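Local coordinates for protein lipoxygenase (Cyanothece sp., PDB 5EK8) that probably catalyses the incorporation of molecular oxygen into polyunsaturated fatty acids, as a 9R-lipoxygenase that carries a non-heme iron, at residues K380-R384 with Q476-D480; K451-A456 with L568-W572; V467-F471 with L555-R560; G627-K631 with L641-L646. All blocks are in the same frame, centred on the assembly; numbering follows the deposited sequence.

Contact 1: K380-R384 with Q476-D480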
loop_
_atom_site.group_PDB
_atom_site.type_symbol
_atom_site.label_atom_id
_atom_site.label_comp_id
_atom_site.label_asym_id
_atom_site.label_seq_id
_atom_site.Cartn_x
_atom_site.Cartn_y
_atom_site.Cartn_z
ATOM N N LYS A 380 -8.368 -22.840 0.254
ATOM C CA LYS A 380 -7.907 -24.132 -0.257
ATOM C C LYS A 380 -7.068 -23.995 -1.527
ATOM O O LYS A 380 -6.212 -24.837 -1.812
ATOM C CB LYS A 380 -9.094 -25.056 -0.530
ATOM C CG LYS A 380 -9.748 -25.618 0.718
ATOM C CD LYS A 380 -10.530 -26.883 0.390
ATOM C CE LYS A 380 -11.159 -27.493 1.633
ATOM N NZ LYS A 380 -11.758 -28.824 1.347
ATOM N N ASN A 381 -7.312 -22.929 -2.282
ATOM C CA ASN A 381 -6.617 -22.718 -3.547
ATOM C C ASN A 381 -5.175 -22.233 -3.355
ATOM O O ASN A 381 -4.935 -21.204 -2.723
ATOM C CB ASN A 381 -7.395 -21.728 -4.415
ATOM C CG ASN A 381 -7.012 -21.812 -5.878
ATOM O OD1 ASN A 381 -5.842 -21.673 -6.236
ATOM N ND2 ASN A 381 -8.000 -22.056 -6.734
ATOM N N PRO A 382 -4.210 -22.986 -3.906
ATOM C CA PRO A 382 -2.767 -22.726 -3.832
ATOM C C PRO A 382 -2.377 -21.283 -4.133
ATOM O O PRO A 382 -1.358 -20.820 -3.622
ATOM C CB PRO A 382 -2.178 -23.667 -4.897
ATOM C CG PRO A 382 -3.336 -24.434 -5.473
ATOM C CD PRO A 382 -4.490 -24.279 -4.544
ATOM N N ILE A 383 -3.171 -20.588 -4.943
ATOM C CA ILE A 383 -2.896 -19.192 -5.277
ATOM C C ILE A 383 -2.836 -18.329 -4.008
ATOM O O ILE A 383 -2.109 -17.331 -3.953
ATOM C CB ILE A 383 -3.947 -18.642 -6.260
ATOM C CG1 ILE A 383 -3.782 -19.319 -7.620
ATOM C CG2 ILE A 383 -3.805 -17.140 -6.437
ATOM C CD1 ILE A 383 -2.433 -19.065 -8.254
ATOM N N ARG A 384 -3.583 -18.736 -2.985
ATOM C CA ARG A 384 -3.477 -18.124 -1.662
ATOM C C ARG A 384 -2.024 -18.059 -1.196
ATOM O O ARG A 384 -1.498 -16.984 -0.888
ATOM C CB ARG A 384 -4.300 -18.905 -0.643
ATOM C CG ARG A 384 -3.971 -18.548 0.797
ATOM C CD ARG A 384 -4.081 -19.763 1.697
ATOM N NE ARG A 384 -4.389 -19.388 3.072
ATOM C CZ ARG A 384 -4.838 -20.235 3.989
ATOM N NH1 ARG A 384 -5.102 -19.807 5.216
ATOM N NH2 ARG A 384 -5.029 -21.510 3.677
ATOM N N GLN A 476 -3.366 -28.850 -10.855
ATOM C CA GLN A 476 -4.502 -29.673 -10.462
ATOM C C GLN A 476 -5.267 -29.053 -9.297
ATOM O O GLN A 476 -6.497 -28.972 -9.321
ATOM C CB GLN A 476 -4.040 -31.084 -10.096
ATOM C CG GLN A 476 -5.175 -32.085 -9.982
ATOM C CD GLN A 476 -6.082 -32.083 -11.203
ATOM O OE1 GLN A 476 -5.624 -31.966 -12.342
ATOM N NE2 GLN A 476 -7.382 -32.198 -10.967
ATOM N N ALA A 477 -4.536 -28.610 -8.280
ATOM C CA ALA A 477 -5.160 -28.007 -7.108
ATOM C C ALA A 477 -5.792 -26.654 -7.444
ATOM O O ALA A 477 -6.871 -26.325 -6.949
ATOM C CB ALA A 477 -4.150 -27.858 -5.991
ATOM N N ILE A 478 -5.115 -25.879 -8.286
ATOM C CA ILE A 478 -5.631 -24.582 -8.714
ATOM C C ILE A 478 -6.962 -24.744 -9.446
ATOM O O ILE A 478 -7.894 -23.967 -9.235
ATOM C CB ILE A 478 -4.626 -23.842 -9.624
ATOM C CG1 ILE A 478 -3.418 -23.372 -8.814
ATOM C CG2 ILE A 478 -5.282 -22.646 -10.300
ATOM C CD1 ILE A 478 -2.415 -22.583 -9.621
ATOM N N ALA A 479 -7.054 -25.768 -10.291
ATOM C CA ALA A 479 -8.290 -26.040 -11.027
ATOM C C ALA A 479 -9.386 -26.623 -10.131
ATOM O O ALA A 479 -10.553 -26.254 -10.252
ATOM C CB ALA A 479 -8.015 -26.980 -12.190
ATOM N N ASP A 480 -9.003 -27.530 -9.236
ATOM C CA ASP A 480 -9.950 -28.204 -8.347
ATOM C C ASP A 480 -10.723 -27.232 -7.456
ATOM O O ASP A 480 -11.876 -27.481 -7.107
ATOM C CB ASP A 480 -9.226 -29.229 -7.467
ATOM C CG ASP A 480 -8.868 -30.498 -8.216
ATOM O OD1 ASP A 480 -9.301 -30.645 -9.378
ATOM O OD2 ASP A 480 -8.163 -31.354 -7.637
#
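Residues 380-384 form the turn that opens helix 383-391, and 476-480 lie on the short helix 475-480; the two come closest at Asn381 and Ile478, whose CA atoms are 5.6 Å apart. Within the first segment Arg384 N donates to Asn381 O at 2.8 Å, closing the turn, and in the second Asp480 N reaches Gln476 O at 2.9 Å, a regular helical bond. The side chain of Asn381 works in two directions. Its OD1 accepts from Ile383 N at 3.2 Å with a nearly straight N-H...O angle of 171°, an Asx turn that caps the start of the helix. The main partner of its ND2 is the carbonyl of Glu481, just beyond the second segment; the bond from ND2 to Ile478 O, 3.1 Å at 132°, is weak. The rest is apolar. Pro382, whose CA-CB bond points toward the other segment, places CG 3.6 Å from Ala477 CB and 3.5 Å from Ile478 CG1, while Ile383 CD1 meets Ile478 CD1 at 3.8 Å. Ile478 has the largest covered area, 78 Å² of the 224 Å² buried in all. The contact thus packs the start of one lipoxygenase-domain helix on helix 475-480. Around it, Ile383 also packs on Phe470 and Phe471 of helix 451-473 and on Leu555 and Cys559 of helix 549-574, and Glu484 of helix 482-495 accepts from the backbone N atoms of Lys380 and Asn381.

Contact 2: K451-A456 with L568-W572. With FE2 (Fe (II) ion), chain B.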
loop_
_atom_site.group_PDB
_atom_site.type_symbol
_atom_site.label_atom_id
_atom_site.label_comp_id
_atom_site.label_asym_id
_atom_site.label_seq_id
_atom_site.Cartn_x
_atom_site.Cartn_y
_atom_site.Cartn_z
ATOM N N LYS A 451 17.360 3.731 -15.438
ATOM C CA LYS A 451 17.543 2.615 -14.524
ATOM C C LYS A 451 16.222 1.960 -14.106
ATOM O O LYS A 451 16.119 0.727 -14.066
ATOM C CB LYS A 451 18.316 3.089 -13.291
ATOM C CG LYS A 451 18.555 2.024 -12.244
ATOM C CD LYS A 451 19.373 2.591 -11.101
ATOM C CE LYS A 451 20.667 3.211 -11.611
ATOM N NZ LYS A 451 21.544 3.663 -10.494
ATOM N N TYR A 452 15.211 2.768 -13.803
ATOM C CA TYR A 452 13.967 2.202 -13.304
ATOM C C TYR A 452 13.318 1.249 -14.306
ATOM O O TYR A 452 12.790 0.211 -13.927
ATOM C CB TYR A 452 12.945 3.278 -12.929
ATOM C CG TYR A 452 11.624 2.611 -12.643
ATOM C CD1 TYR A 452 11.447 1.865 -11.483
ATOM C CD2 TYR A 452 10.579 2.651 -13.565
ATOM C CE1 TYR A 452 10.261 1.211 -11.232
ATOM C CE2 TYR A 452 9.387 1.997 -13.320
ATOM C CZ TYR A 452 9.238 1.279 -12.155
ATOM O OH TYR A 452 8.063 0.622 -11.898
ATOM N N ALA A 453 13.338 1.614 -15.581
ATOM C CA ALA A 453 12.706 0.792 -16.603
ATOM C C ALA A 453 13.405 -0.555 -16.735
ATOM O O ALA A 453 12.757 -1.602 -16.761
ATOM C CB ALA A 453 12.697 1.514 -17.927
ATOM N N LYS A 454 14.733 -0.518 -16.817
ATOM C CA LYS A 454 15.534 -1.737 -16.866
ATOM C C LYS A 454 15.213 -2.636 -15.668
ATOM O O LYS A 454 14.878 -3.822 -15.826
ATOM C CB LYS A 454 17.028 -1.389 -16.898
ATOM C CG LYS A 454 17.460 -0.616 -18.143
ATOM C CD LYS A 454 18.735 0.184 -17.897
ATOM C CE LYS A 454 19.966 -0.485 -18.493
ATOM N NZ LYS A 454 19.959 -0.435 -19.984
ATOM N N ALA A 455 15.300 -2.052 -14.474
ATOM C CA ALA A 455 15.009 -2.765 -13.232
ATOM C C ALA A 455 13.630 -3.423 -13.252
ATOM O O ALA A 455 13.485 -4.620 -12.977
ATOM C CB ALA A 455 15.112 -1.813 -12.059
ATOM N N ALA A 456 12.629 -2.623 -13.602
ATOM C CA ALA A 456 11.236 -3.048 -13.626
ATOM C C ALA A 456 11.000 -4.187 -14.609
ATOM O O ALA A 456 10.301 -5.145 -14.291
ATOM C CB ALA A 456 10.336 -1.868 -13.963
ATOM N N LEU A 568 8.370 -4.725 -5.700
ATOM C CA LEU A 568 9.293 -3.756 -6.292
ATOM C C LEU A 568 8.760 -2.325 -6.381
ATOM O O LEU A 568 9.464 -1.393 -6.016
ATOM C CB LEU A 568 9.722 -4.203 -7.688
ATOM C CG LEU A 568 10.612 -3.168 -8.385
ATOM C CD1 LEU A 568 11.898 -2.944 -7.590
ATOM C CD2 LEU A 568 10.921 -3.561 -9.823
ATOM N N TRP A 569 7.541 -2.141 -6.876
ATOM C CA TRP A 569 7.015 -0.793 -7.075
ATOM C C TRP A 569 6.953 -0.004 -5.777
ATOM O O TRP A 569 7.519 1.087 -5.676
ATOM C CB TRP A 569 5.623 -0.831 -7.714
ATOM C CG TRP A 569 5.030 0.539 -7.836
ATOM C CD1 TRP A 569 4.022 1.070 -7.081
ATOM C CD2 TRP A 569 5.435 1.569 -8.744
ATOM N NE1 TRP A 569 3.767 2.365 -7.475
ATOM C CE2 TRP A 569 4.618 2.691 -8.496
ATOM C CE3 TRP A 569 6.402 1.650 -9.749
ATOM C CZ2 TRP A 569 4.740 3.876 -9.220
ATOM C CZ3 TRP A 569 6.518 2.829 -10.470
ATOM C CH2 TRP A 569 5.694 3.924 -10.199
ATOM N N HIS A 570 6.258 -0.553 -4.791
ATOM C CA HIS A 570 6.131 0.122 -3.513
ATOM C C HIS A 570 7.491 0.308 -2.859
ATOM O O HIS A 570 7.733 1.327 -2.229
ATOM C CB HIS A 570 5.202 -0.644 -2.576
ATOM C CG HIS A 570 5.173 -0.087 -1.188
ATOM N ND1 HIS A 570 5.958 -0.582 -0.173
ATOM C CD2 HIS A 570 4.477 0.947 -0.660
ATOM C CE1 HIS A 570 5.737 0.113 0.930
ATOM N NE2 HIS A 570 4.843 1.044 0.661
ATOM N N THR A 571 8.368 -0.680 -3.008
ATOM C CA THR A 571 9.738 -0.570 -2.517
ATOM C C THR A 571 10.387 0.679 -3.079
ATOM O O THR A 571 10.929 1.507 -2.347
ATOM C CB THR A 571 10.599 -1.792 -2.913
ATOM O OG1 THR A 571 10.204 -2.930 -2.143
ATOM C CG2 THR A 571 12.067 -1.510 -2.662
ATOM N N TRP A 572 10.298 0.809 -4.395
ATOM C CA TRP A 572 10.956 1.880 -5.117
ATOM C C TRP A 572 10.420 3.233 -4.703
ATOM O O TRP A 572 11.190 4.146 -4.415
ATOM C CB TRP A 572 10.782 1.700 -6.618
ATOM C CG TRP A 572 11.672 2.591 -7.420
ATOM C CD1 TRP A 572 11.574 3.950 -7.564
ATOM C CD2 TRP A 572 12.793 2.183 -8.205
ATOM N NE1 TRP A 572 12.570 4.411 -8.393
ATOM C CE2 TRP A 572 13.333 3.345 -8.798
ATOM C CE3 TRP A 572 13.394 0.947 -8.467
ATOM C CZ2 TRP A 572 14.442 3.308 -9.631
ATOM C CZ3 TRP A 572 14.499 0.909 -9.297
ATOM C CH2 TRP A 572 15.015 2.086 -9.867
HETATM FE FE FE2 B . 4.276 3.237 1.705
#
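Aromatic contacts dominate this meeting of two helical segments, which run roughly antiparallel at 151° with their axes 11.8 Å apart. The Tyr452 ring presents its edge to the face of Trp572: the six-membered rings have centroids 4.8 Å apart and planes at 76°, and Tyr452 CD1 comes within 3.6 Å of Trp572 CD2. This is a T-shaped pair. The same tyrosine reaches Trp569, with Tyr452 CZ 3.6 Å from Trp569 CZ3 and Tyr452 OH only 2.9 Å from Trp569 CE3, the hydroxyl lying at the indole edge; these ring planes meet obliquely at 70°. Aliphatic packing fills in beside the cluster. Ala455 CB rests 3.9 Å from Trp572 CZ3, and Leu568 CD2 lies 3.9 Å from Ala456 CA; the CA atoms of Ala456 and Leu568, 7.6 Å apart, are the closest pair. No hydrogen bond joins the segments; the indole NH groups are satisfied by backbone carbonyls, Trp569 NE1 by Glu358 and Trp572 NE1 by Asn256 and Gly257. Metal coordination involves His570, whose NE2 binds the iron at 2.5 Å together with His359, His364 and the C-terminal carboxylate of Ile668. The aromatic cluster packs on the helix that supplies His570, on a side other than the one facing the iron, with the Trp569 side chain about 7 Å from that of His359, at the non-heme iron site characteristic of lipoxygenases.

Contact 3: V467-F471 with L555-R560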
loop_
_atom_site.group_PDB
_atom_site.type_symbol
_atom_site.label_atom_id
_atom_site.label_comp_id
_atom_site.label_asym_id
_atom_site.label_seq_id
_atom_site.Cartn_x
_atom_site.Cartn_y
_atom_site.Cartn_z
ATOM N N VAL A 467 5.497 -17.046 -11.826
ATOM C CA VAL A 467 4.069 -17.310 -11.971
ATOM C C VAL A 467 3.814 -18.532 -12.845
ATOM O O VAL A 467 3.025 -19.409 -12.480
ATOM C CB VAL A 467 3.326 -16.099 -12.574
ATOM C CG1 VAL A 467 1.883 -16.459 -12.903
ATOM C CG2 VAL A 467 3.377 -14.918 -11.626
ATOM N N ASP A 468 4.482 -18.586 -13.996
ATOM C CA ASP A 468 4.358 -19.735 -14.890
ATOM C C ASP A 468 4.692 -21.033 -14.158
ATOM O O ASP A 468 3.920 -21.999 -14.189
ATOM C CB ASP A 468 5.268 -19.574 -16.110
ATOM C CG ASP A 468 4.683 -18.654 -17.159
ATOM O OD1 ASP A 468 3.443 -18.586 -17.271
ATOM O OD2 ASP A 468 5.462 -18.003 -17.884
ATOM N N ALA A 469 5.841 -21.042 -13.486
ATOM C CA ALA A 469 6.292 -22.218 -12.747
ATOM C C ALA A 469 5.278 -22.653 -11.692
ATOM O O ALA A 469 4.873 -23.817 -11.648
ATOM C CB ALA A 469 7.631 -21.944 -12.101
ATOM N N PHE A 470 4.870 -21.706 -10.855
ATOM C CA PHE A 470 3.930 -21.977 -9.772
ATOM C C PHE A 470 2.631 -22.561 -10.303
ATOM O O PHE A 470 2.155 -23.587 -9.812
ATOM C CB PHE A 470 3.644 -20.699 -8.981
ATOM C CG PHE A 470 2.790 -20.915 -7.762
ATOM C CD1 PHE A 470 1.405 -20.863 -7.846
ATOM C CD2 PHE A 470 3.374 -21.152 -6.528
ATOM C CE1 PHE A 470 0.621 -21.057 -6.726
ATOM C CE2 PHE A 470 2.599 -21.346 -5.401
ATOM C CZ PHE A 470 1.219 -21.299 -5.499
ATOM N N PHE A 471 2.063 -21.898 -11.307
ATOM C CA PHE A 471 0.822 -22.351 -11.917
ATOM C C PHE A 471 0.966 -23.762 -12.463
ATOM O O PHE A 471 0.052 -24.578 -12.339
ATOM C CB PHE A 471 0.389 -21.398 -13.031
ATOM C CG PHE A 471 -0.506 -20.288 -12.562
ATOM C CD1 PHE A 471 -1.846 -20.268 -12.910
ATOM C CD2 PHE A 471 -0.010 -19.270 -11.763
ATOM C CE1 PHE A 471 -2.673 -19.248 -12.479
ATOM C CE2 PHE A 471 -0.830 -18.249 -11.326
ATOM C CZ PHE A 471 -2.163 -18.236 -11.687
ATOM N N LEU A 555 -5.702 -14.858 -14.598
ATOM C CA LEU A 555 -5.257 -15.003 -13.220
ATOM C C LEU A 555 -3.750 -14.790 -13.092
ATOM O O LEU A 555 -3.299 -14.094 -12.188
ATOM C CB LEU A 555 -5.644 -16.377 -12.676
ATOM C CG LEU A 555 -5.428 -16.546 -11.171
ATOM C CD1 LEU A 555 -6.170 -15.450 -10.410
ATOM C CD2 LEU A 555 -5.878 -17.926 -10.716
ATOM N N LYS A 556 -2.983 -15.385 -14.002
ATOM C CA LYS A 556 -1.533 -15.212 -14.023
ATOM C C LYS A 556 -1.157 -13.738 -14.136
ATOM O O LYS A 556 -0.246 -13.266 -13.451
ATOM C CB LYS A 556 -0.915 -16.006 -15.178
ATOM C CG LYS A 556 -1.046 -17.511 -15.038
ATOM C CD LYS A 556 -1.068 -18.187 -16.395
ATOM C CE LYS A 556 0.327 -18.460 -16.912
ATOM N NZ LYS A 556 0.919 -19.665 -16.281
ATOM N N GLN A 557 -1.866 -13.012 -14.994
ATOM C CA GLN A 557 -1.584 -11.591 -15.183
ATOM C C GLN A 557 -1.921 -10.782 -13.934
ATOM O O GLN A 557 -1.159 -9.902 -13.530
ATOM C CB GLN A 557 -2.348 -11.040 -16.393
ATOM C CG GLN A 557 -2.338 -9.514 -16.509
ATOM C CD GLN A 557 -0.932 -8.917 -16.563
ATOM O OE1 GLN A 557 0.036 -9.594 -16.908
ATOM N NE2 GLN A 557 -0.822 -7.637 -16.220
ATOM N N CYS A 558 -3.063 -11.085 -13.326
ATOM C CA CYS A 558 -3.474 -10.401 -12.106
ATOM C C CYS A 558 -2.444 -10.639 -10.998
ATOM O O CYS A 558 -2.075 -9.723 -10.256
ATOM C CB CYS A 558 -4.862 -10.877 -11.670
ATOM S SG CYS A 558 -5.571 -9.984 -10.263
ATOM N N CYS A 559 -1.970 -11.876 -10.911
ATOM C CA CYS A 559 -0.956 -12.252 -9.937
ATOM C C CYS A 559 0.347 -11.483 -10.156
ATOM O O CYS A 559 0.932 -10.952 -9.204
ATOM C CB CYS A 559 -0.709 -13.755 -9.998
ATOM S SG CYS A 559 -2.069 -14.754 -9.322
ATOM N N ARG A 560 0.787 -11.423 -11.413
ATOM C CA ARG A 560 1.948 -10.617 -11.791
ATOM C C ARG A 560 1.791 -9.163 -11.356
ATOM O O ARG A 560 2.707 -8.565 -10.790
ATOM C CB ARG A 560 2.177 -10.665 -13.303
ATOM C CG ARG A 560 2.923 -11.885 -13.803
ATOM C CD ARG A 560 3.311 -11.709 -15.266
ATOM N NE ARG A 560 2.153 -11.622 -16.156
ATOM C CZ ARG A 560 1.612 -12.660 -16.790
ATOM N NH1 ARG A 560 2.117 -13.876 -16.632
ATOM N NH2 ARG A 560 0.566 -12.484 -17.584
#
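Val467 begins the contact, its CA 6.3 Å from that of Lys556, the closest CA pair of the two segments. Its CA-CB bond points toward the other helix, and the two methyls take different partners: CG1 lies 3.6 Å from Lys556 CB, CG2 3.8 Å from Arg560 CG. Next comes Asp468, near the more exposed border, where OD1 accepts from Lys556 NZ at 2.9 Å in a salt bridge. One turn after Val467, Phe471 supplies the largest covered area on its segment, 86 Å². Lys556 CG sits over its face, 3.4 Å from the ring centroid and 8° off the normal, a well-centred CH-pi contact. Lys556 thus serves both partners, its aliphatic part covering the ring while its ammonium reaches the carboxylate. At the ring edge Phe471 CZ touches Leu555 CG at 3.7 Å, and Cys559 SG lies 5.3 Å from the ring centroid at 89° to the normal, an in-plane sulfur-aromatic contact. The helical segments cross at 129° with axes 10.5 Å apart, and together bury 348 Å². This is plain helix-helix packing between two long helices of the lipoxygenase domain, away from the iron site, with an ion pair at its more exposed border and a buried aromatic ring inside. Helix 383-391 packs against both helices, with Met386 touching Val467 and Cys559, while Leu555 also meets Trp482 and Ile485 of helix 482-495.

Contact 4: G627-K631 with L641-L646; sequences GLLVK and LRTALL
Loop-on-helix packing in the C-terminal part of the lipoxygenase domain sets residues 627-631 against helix 639-647, held by one arginine that donates to two successive backbone carbonyls. Gly627 has phi/psi of 103/80, where a CB would jam against the preceding carbonyl; Leu628 is extended at -122/144, and residues 629-631 take helical angles without regular helical bonds. Backbone bonds of Gly627 with Thr664 and Leu629 with Ile662 place the loop against the chain end. Residues 641-646 are regular helix, with Leu645 N to Leu641 O and Leu646 N to Arg642 O both 2.9 Å. The CA atoms of Val630 and Arg642 are nearest, 6.2 Å apart. Leu641 and Leu645 share the t,p rotamer (chi1 near 179°, chi2 near 62°), whereas Leu629 and Leu646 are m,t and Val630 is t. In these conformations Leu629 CD2 meets Leu641 CD2 at 4.0 Å and Leu629 CD1 meets Leu645 CD2 at 3.9 Å; Val630 sets CG2 4.0 Å from Leu645 CD2 and CG1 4.0 Å from Leu646 CD2. Leu629 and Leu641 also touch His390 of helix 383-391. Arg642, m,t,p with chi4 at -109°, turns its guanidinium edge to the loop: NE donates to Leu629 O at 3.2 Å (160°), and NH2 to Val630 O at 2.5 Å (131°).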
loop_
_atom_site.group_PDB
_atom_site.type_symbol
_atom_site.label_atom_id
_atom_site.label_comp_id
_atom_site.label_asym_id
_atom_site.label_seq_id
_atom_site.Cartn_x
_atom_site.Cartn_y
_atom_site.Cartn_z
ATOM N N GLY A 627 10.404 -6.973 6.328
ATOM C CA GLY A 627 9.693 -7.693 5.287
ATOM C C GLY A 627 10.352 -7.556 3.928
ATOM O O GLY A 627 9.929 -6.750 3.094
ATOM N N LEU A 628 11.403 -8.344 3.713
ATOM C CA LEU A 628 12.141 -8.348 2.454
ATOM C C LEU A 628 12.129 -9.744 1.842
ATOM O O LEU A 628 12.185 -10.746 2.557
ATOM C CB LEU A 628 13.581 -7.876 2.666
ATOM C CG LEU A 628 13.754 -6.526 3.365
ATOM C CD1 LEU A 628 14.753 -6.637 4.508
ATOM C CD2 LEU A 628 14.180 -5.452 2.378
ATOM N N LEU A 629 12.049 -9.798 0.515
ATOM C CA LEU A 629 11.950 -11.061 -0.210
ATOM C C LEU A 629 13.098 -12.016 0.107
ATOM O O LEU A 629 12.870 -13.180 0.445
ATOM C CB LEU A 629 11.900 -10.806 -1.720
ATOM C CG LEU A 629 10.604 -10.227 -2.289
ATOM C CD1 LEU A 629 10.742 -10.031 -3.782
ATOM C CD2 LEU A 629 9.417 -11.131 -1.971
ATOM N N VAL A 630 14.329 -11.523 -0.005
ATOM C CA VAL A 630 15.505 -12.355 0.236
ATOM C C VAL A 630 15.586 -12.783 1.696
ATOM O O VAL A 630 15.715 -13.968 1.990
ATOM C CB VAL A 630 16.816 -11.631 -0.144
ATOM C CG1 VAL A 630 18.016 -12.528 0.138
ATOM C CG2 VAL A 630 16.789 -11.217 -1.607
ATOM N N LYS A 631 15.504 -11.814 2.602
ATOM C CA LYS A 631 15.598 -12.092 4.033
ATOM C C LYS A 631 14.487 -13.028 4.504
ATOM O O LYS A 631 14.708 -13.862 5.387
ATOM C CB LYS A 631 15.561 -10.790 4.834
ATOM C CG LYS A 631 16.024 -10.937 6.282
ATOM C CD LYS A 631 16.146 -9.580 6.964
ATOM C CE LYS A 631 16.787 -9.696 8.335
ATOM N NZ LYS A 631 16.007 -10.575 9.253
ATOM N N LEU A 641 10.045 -18.116 -5.956
ATOM C CA LEU A 641 10.223 -16.686 -6.179
ATOM C C LEU A 641 11.577 -16.236 -5.656
ATOM O O LEU A 641 12.289 -15.457 -6.302
ATOM C CB LEU A 641 9.104 -15.899 -5.497
ATOM C CG LEU A 641 9.170 -14.373 -5.589
ATOM C CD1 LEU A 641 9.054 -13.902 -7.035
ATOM C CD2 LEU A 641 8.086 -13.748 -4.721
ATOM N N ARG A 642 11.922 -16.740 -4.476
ATOM C CA ARG A 642 13.203 -16.444 -3.861
ATOM C C ARG A 642 14.345 -16.856 -4.776
ATOM O O ARG A 642 15.227 -16.056 -5.067
ATOM C CB ARG A 642 13.333 -17.152 -2.509
ATOM C CG ARG A 642 12.234 -16.803 -1.518
ATOM C CD ARG A 642 12.696 -17.015 -0.088
ATOM N NE ARG A 642 13.905 -16.247 0.188
ATOM C CZ ARG A 642 15.114 -16.778 0.353
ATOM N NH1 ARG A 642 15.281 -18.092 0.282
ATOM N NH2 ARG A 642 16.155 -15.994 0.591
ATOM N N THR A 643 14.325 -18.099 -5.240
ATOM C CA THR A 643 15.430 -18.603 -6.044
ATOM C C THR A 643 15.449 -17.925 -7.414
ATOM O O THR A 643 16.514 -17.737 -8.005
ATOM C CB THR A 643 15.370 -20.141 -6.201
ATOM O OG1 THR A 643 16.480 -20.586 -6.988
ATOM C CG2 THR A 643 14.086 -20.569 -6.871
ATOM N N ALA A 644 14.276 -17.537 -7.905
ATOM C CA ALA A 644 14.197 -16.821 -9.173
ATOM C C ALA A 644 14.858 -15.451 -9.053
ATOM O O ALA A 644 15.552 -14.999 -9.966
ATOM C CB ALA A 644 12.748 -16.678 -9.618
ATOM N N LEU A 645 14.635 -14.792 -7.921
ATOM C CA LEU A 645 15.230 -13.482 -7.671
ATOM C C LEU A 645 16.735 -13.583 -7.412
ATOM O O LEU A 645 17.520 -12.786 -7.930
ATOM C CB LEU A 645 14.541 -12.798 -6.488
ATOM C CG LEU A 645 15.083 -11.421 -6.092
ATOM C CD1 LEU A 645 14.914 -10.418 -7.230
ATOM C CD2 LEU A 645 14.409 -10.928 -4.816
ATOM N N LEU A 646 17.127 -14.570 -6.610
ATOM C CA LEU A 646 18.526 -14.780 -6.259
ATOM C C LEU A 646 19.351 -15.092 -7.496
ATOM O O LEU A 646 20.444 -14.553 -7.673
ATOM C CB LEU A 646 18.665 -15.913 -5.239
ATOM C CG LEU A 646 18.188 -15.605 -3.820
ATOM C CD1 LEU A 646 18.176 -16.857 -2.953
ATOM C CD2 LEU A 646 19.058 -14.527 -3.207
#

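In the fold
Contacts 2 and 3 both join helix 451-473 to helix 549-574, at points whose centres are 19 Å apart; in sequence contact 3 falls between the two segments of contact 2, consistent with helices that run in roughly opposite directions. Contact 1 crosses both in chain order and touches contact 3 directly: Ile383 CD1 is 3.5 Å from Phe471 CZ, and the centres are 12 Å apart. Contact 4 follows all the others in sequence and touches none of them; its centre lies 15 Å from that of contact 2. Contacts 2 and 3 share the helix pair without touching, so helix 549-574 itself connects the region of contact 1 with the iron ligand His570.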